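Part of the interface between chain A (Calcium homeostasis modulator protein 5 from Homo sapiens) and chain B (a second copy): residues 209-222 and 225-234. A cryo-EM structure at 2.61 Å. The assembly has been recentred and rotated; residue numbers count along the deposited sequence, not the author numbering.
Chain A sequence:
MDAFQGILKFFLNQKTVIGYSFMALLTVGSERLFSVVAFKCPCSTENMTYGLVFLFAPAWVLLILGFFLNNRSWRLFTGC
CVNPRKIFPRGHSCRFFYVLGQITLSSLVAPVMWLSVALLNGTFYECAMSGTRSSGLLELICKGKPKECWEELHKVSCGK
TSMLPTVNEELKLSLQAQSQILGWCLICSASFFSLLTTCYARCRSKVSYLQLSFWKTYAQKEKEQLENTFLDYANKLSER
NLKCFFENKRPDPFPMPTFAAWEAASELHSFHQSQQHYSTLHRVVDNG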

# COMPACT_ATOMS: atom_id res chain seq x y z
N TYR A 209 18.80 10.30 53.36
CA TYR A 209 18.38 10.02 51.99
C TYR A 209 18.46 8.54 51.66
O TYR A 209 17.64 8.04 50.89
CB TYR A 209 19.24 10.82 51.01
CG TYR A 209 18.92 10.51 49.57
CD1 TYR A 209 17.77 11.01 48.97
CD2 TYR A 209 19.74 9.68 48.81
CE1 TYR A 209 17.46 10.72 47.66
CE2 TYR A 209 19.43 9.37 47.50
CZ TYR A 209 18.29 9.90 46.93
OH TYR A 209 17.98 9.61 45.63
N LEU A 210 19.44 7.83 52.22
CA LEU A 210 19.65 6.44 51.83
C LEU A 210 18.64 5.52 52.49
O LEU A 210 18.18 4.56 51.87
CB LEU A 210 21.08 6.03 52.18
CG LEU A 210 21.78 5.08 51.23
CD1 LEU A 210 21.79 5.65 49.83
CD2 LEU A 210 23.19 4.84 51.71
N GLN A 211 18.28 5.79 53.74
CA GLN A 211 17.28 4.98 54.42
C GLN A 211 15.88 5.25 53.89
O GLN A 211 15.03 4.37 53.92
CB GLN A 211 17.34 5.23 55.92
CG GLN A 211 16.77 4.12 56.74
CD GLN A 211 16.93 4.34 58.21
OE1 GLN A 211 17.52 5.33 58.63
NE2 GLN A 211 16.42 3.43 59.01
N LEU A 212 15.63 6.47 53.41
CA LEU A 212 14.35 6.78 52.80
C LEU A 212 14.19 6.12 51.44
O LEU A 212 13.07 5.87 51.00
CB LEU A 212 14.19 8.29 52.67
CG LEU A 212 12.82 8.86 52.30
CD1 LEU A 212 11.89 8.81 53.48
CD2 LEU A 212 12.97 10.26 51.80
N SER A 213 15.29 5.81 50.76
CA SER A 213 15.22 5.12 49.49
C SER A 213 14.93 3.64 49.65
O SER A 213 14.34 3.03 48.77
CB SER A 213 16.52 5.33 48.72
OG SER A 213 16.41 4.82 47.41
N PHE A 214 15.36 3.05 50.77
CA PHE A 214 15.00 1.67 51.07
C PHE A 214 13.57 1.56 51.55
O PHE A 214 12.89 0.58 51.24
CB PHE A 214 15.95 1.10 52.12
CG PHE A 214 15.59 -0.29 52.55
CD1 PHE A 214 15.76 -1.36 51.69
CD2 PHE A 214 15.06 -0.52 53.80
CE1 PHE A 214 15.41 -2.63 52.08
CE2 PHE A 214 14.71 -1.79 54.19
CZ PHE A 214 14.89 -2.84 53.32
N TRP A 215 13.11 2.55 52.32
CA TRP A 215 11.74 2.58 52.83
C TRP A 215 10.73 2.65 51.69
O TRP A 215 9.67 2.03 51.76
CB TRP A 215 11.62 3.77 53.78
CG TRP A 215 10.38 3.91 54.61
CD1 TRP A 215 9.27 3.13 54.58
CD2 TRP A 215 10.14 4.92 55.59
NE1 TRP A 215 8.35 3.59 55.48
CE2 TRP A 215 8.86 4.69 56.12
CE3 TRP A 215 10.88 6.00 56.07
CZ2 TRP A 215 8.31 5.49 57.10
CZ3 TRP A 215 10.33 6.79 57.05
CH2 TRP A 215 9.06 6.54 57.56
N LYS A 216 11.04 3.38 50.63
CA LYS A 216 10.13 3.45 49.49
C LYS A 216 10.15 2.18 48.66
O LYS A 216 9.15 1.85 48.02
CB LYS A 216 10.48 4.64 48.61
CG LYS A 216 10.04 5.97 49.16
CD LYS A 216 10.64 7.10 48.36
CE LYS A 216 10.29 8.45 48.96
NZ LYS A 216 8.99 8.43 49.68
N THR A 217 11.27 1.46 48.64
CA THR A 217 11.33 0.20 47.92
C THR A 217 10.57 -0.89 48.65
O THR A 217 9.93 -1.74 48.02
CB THR A 217 12.79 -0.21 47.71
OG1 THR A 217 13.54 0.92 47.26
CG2 THR A 217 12.90 -1.31 46.68
N TYR A 218 10.61 -0.88 49.98
CA TYR A 218 9.91 -1.89 50.76
C TYR A 218 8.40 -1.70 50.70
O TYR A 218 7.66 -2.66 50.55
CB TYR A 218 10.38 -1.89 52.21
CG TYR A 218 9.52 -2.74 53.09
CD1 TYR A 218 9.51 -4.12 52.95
CD2 TYR A 218 8.70 -2.18 54.05
CE1 TYR A 218 8.72 -4.91 53.74
CE2 TYR A 218 7.90 -2.97 54.85
CZ TYR A 218 7.92 -4.33 54.69
OH TYR A 218 7.13 -5.12 55.48
N ALA A 219 7.94 -0.45 50.81
CA ALA A 219 6.51 -0.17 50.78
C ALA A 219 5.89 -0.43 49.42
O ALA A 219 4.68 -0.66 49.34
CB ALA A 219 6.25 1.26 51.21
N GLN A 220 6.68 -0.39 48.36
CA GLN A 220 6.14 -0.64 47.03
C GLN A 220 5.85 -2.11 46.79
O GLN A 220 4.86 -2.44 46.13
CB GLN A 220 7.12 -0.14 45.96
CG GLN A 220 6.45 0.24 44.66
CD GLN A 220 6.34 -0.93 43.71
OE1 GLN A 220 7.29 -1.71 43.55
NE2 GLN A 220 5.18 -1.08 43.08
N LYS A 221 6.69 -3.01 47.29
CA LYS A 221 6.41 -4.41 47.08
C LYS A 221 6.06 -5.15 48.36
O LYS A 221 6.11 -6.38 48.37
CB LYS A 221 7.57 -5.10 46.39
CG LYS A 221 8.87 -5.00 47.09
CD LYS A 221 9.94 -5.16 46.06
CE LYS A 221 11.14 -5.78 46.68
NZ LYS A 221 12.15 -6.06 45.65
N GLU A 222 5.71 -4.45 49.42
CA GLU A 222 4.82 -5.06 50.40
C GLU A 222 3.40 -5.04 49.86
O GLU A 222 2.60 -5.90 50.22
CB GLU A 222 4.90 -4.32 51.73
CG GLU A 222 4.22 -5.04 52.87
CD GLU A 222 4.12 -4.21 54.11
OE1 GLU A 222 4.48 -3.02 54.06
OE2 GLU A 222 3.70 -4.74 55.16
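Chain B 225-234: QLENTFLDYA

Chain B 225-234 is helical throughout and lies on the helix of chain A 209-222. The two helices run in the same general direction, with 47° between their N-to-C directions and a signed crossing angle of -47°. Their axes approach to 9.1 Å. In register, F230(B) CA lies 5.9 Å from F214(A) CA, L231(B) CA 6.7 Å from T217(A) CA, and A234(B) CA 5.1 Å from Y218(A) CA. The small side chain of A234(B) accompanies the closest of these approaches. Together the stretches bury 528 Å².

The packing is knob-into-hole. F230(B) sits among L210(A), S213(A), F214(A) and T217(A). One turn on, A234(B) sits among F214(A), T217(A), Y218(A) and K221(A). Both knobs point their CA-to-CB bonds toward chain A.

F230(B) has chi1 in the m well, and one face of its ring covers the start of the F214(A) side chain. F214(A) CB lies 4.1 Å from the F230(B) ring centroid, almost on the ring normal, a CH-pi contact. The two rings form an offset edge-to-face pair, with the edge of F214(A) toward the face of F230(B). Their centroids are 5.6 Å apart and their planes at 62°. S213(A) OG is at the F230(B) ring edge, 4.1 Å from CE2.

Apolar contacts extend the interface. L210(A) CD1 meets L226(B) CD2 at 3.9 Å. A234(B) CB is 4.1 Å from F214(A) CE1, 4.0 Å from Y218(A) CA and 3.7 Å from K221(A) CE. T217(A) CG2 lies 4.2 Å from L231(B) CA.

One hydrogen bond crosses between the stretches. K221(A) NZ donates to the backbone oxygen L231(B) O at 2.4 Å, which is very short. The lysine chain is extended beyond chi1, which is p.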

# COMPACT_ATOMS: atom_id res chain seq x y z
N GLN B 225 24.20 -0.92 41.48
CA GLN B 225 24.31 -2.04 42.40
C GLN B 225 23.55 -1.79 43.69
O GLN B 225 23.18 -2.75 44.37
CB GLN B 225 25.77 -2.31 42.71
CG GLN B 225 26.56 -2.87 41.55
CD GLN B 225 26.32 -4.33 41.34
OE1 GLN B 225 25.64 -4.74 40.41
NE2 GLN B 225 26.88 -5.14 42.23
N LEU B 226 23.30 -0.53 44.04
CA LEU B 226 22.52 -0.21 45.22
C LEU B 226 21.03 -0.40 44.98
O LEU B 226 20.29 -0.69 45.91
CB LEU B 226 22.81 1.22 45.66
CG LEU B 226 22.46 1.68 47.06
CD1 LEU B 226 23.02 0.73 48.08
CD2 LEU B 226 23.06 3.04 47.26
N GLU B 227 20.58 -0.22 43.74
CA GLU B 227 19.18 -0.47 43.43
C GLU B 227 18.86 -1.96 43.40
O GLU B 227 17.71 -2.34 43.64
CB GLU B 227 18.81 0.16 42.09
CG GLU B 227 18.79 1.66 42.10
CD GLU B 227 18.87 2.26 40.71
OE1 GLU B 227 19.02 1.49 39.74
OE2 GLU B 227 18.79 3.50 40.58
N ASN B 228 19.84 -2.80 43.10
CA ASN B 228 19.62 -4.24 43.10
C ASN B 228 19.76 -4.85 44.48
O ASN B 228 19.20 -5.93 44.72
CB ASN B 228 20.59 -4.92 42.14
CG ASN B 228 20.41 -4.47 40.71
OD1 ASN B 228 19.36 -3.94 40.35
ND2 ASN B 228 21.42 -4.68 39.89
N THR B 229 20.48 -4.21 45.39
CA THR B 229 20.57 -4.71 46.76
C THR B 229 19.34 -4.32 47.56
O THR B 229 18.86 -5.10 48.39
CB THR B 229 21.85 -4.19 47.41
OG1 THR B 229 22.96 -4.51 46.58
CG2 THR B 229 22.07 -4.82 48.77
N PHE B 230 18.82 -3.11 47.33
CA PHE B 230 17.59 -2.69 47.99
C PHE B 230 16.41 -3.53 47.53
O PHE B 230 15.55 -3.89 48.34
CB PHE B 230 17.31 -1.21 47.70
CG PHE B 230 18.13 -0.26 48.51
CD1 PHE B 230 18.95 -0.71 49.53
CD2 PHE B 230 18.08 1.09 48.26
CE1 PHE B 230 19.70 0.17 50.26
CE2 PHE B 230 18.82 1.97 48.99
CZ PHE B 230 19.63 1.51 49.99
N LEU B 231 16.37 -3.86 46.25
CA LEU B 231 15.29 -4.67 45.69
C LEU B 231 15.39 -6.13 46.10
O LEU B 231 14.40 -6.85 46.01
CB LEU B 231 15.33 -4.53 44.17
CG LEU B 231 14.15 -4.86 43.26
CD1 LEU B 231 14.14 -3.87 42.12
CD2 LEU B 231 14.27 -6.27 42.73
N ASP B 232 16.55 -6.57 46.56
CA ASP B 232 16.74 -7.95 46.99
C ASP B 232 16.47 -8.12 48.48
O ASP B 232 15.92 -9.14 48.89
CB ASP B 232 18.16 -8.39 46.64
CG ASP B 232 18.51 -9.74 47.20
OD1 ASP B 232 17.91 -10.74 46.75
OD2 ASP B 232 19.39 -9.81 48.08
N TYR B 233 16.84 -7.14 49.30
CA TYR B 233 16.58 -7.20 50.73
C TYR B 233 15.16 -6.80 51.09
O TYR B 233 14.75 -7.02 52.23
CB TYR B 233 17.55 -6.30 51.48
CG TYR B 233 18.83 -6.98 51.88
CD1 TYR B 233 19.06 -7.35 53.20
CD2 TYR B 233 19.81 -7.26 50.94
CE1 TYR B 233 20.23 -7.97 53.57
CE2 TYR B 233 20.98 -7.88 51.30
CZ TYR B 233 21.19 -8.23 52.61
OH TYR B 233 22.36 -8.85 52.97
N ALA B 234 14.42 -6.21 50.16
CA ALA B 234 13.03 -5.87 50.44
C ALA B 234 12.08 -6.97 50.02
O ALA B 234 10.96 -7.04 50.52
CB ALA B 234 12.66 -4.55 49.77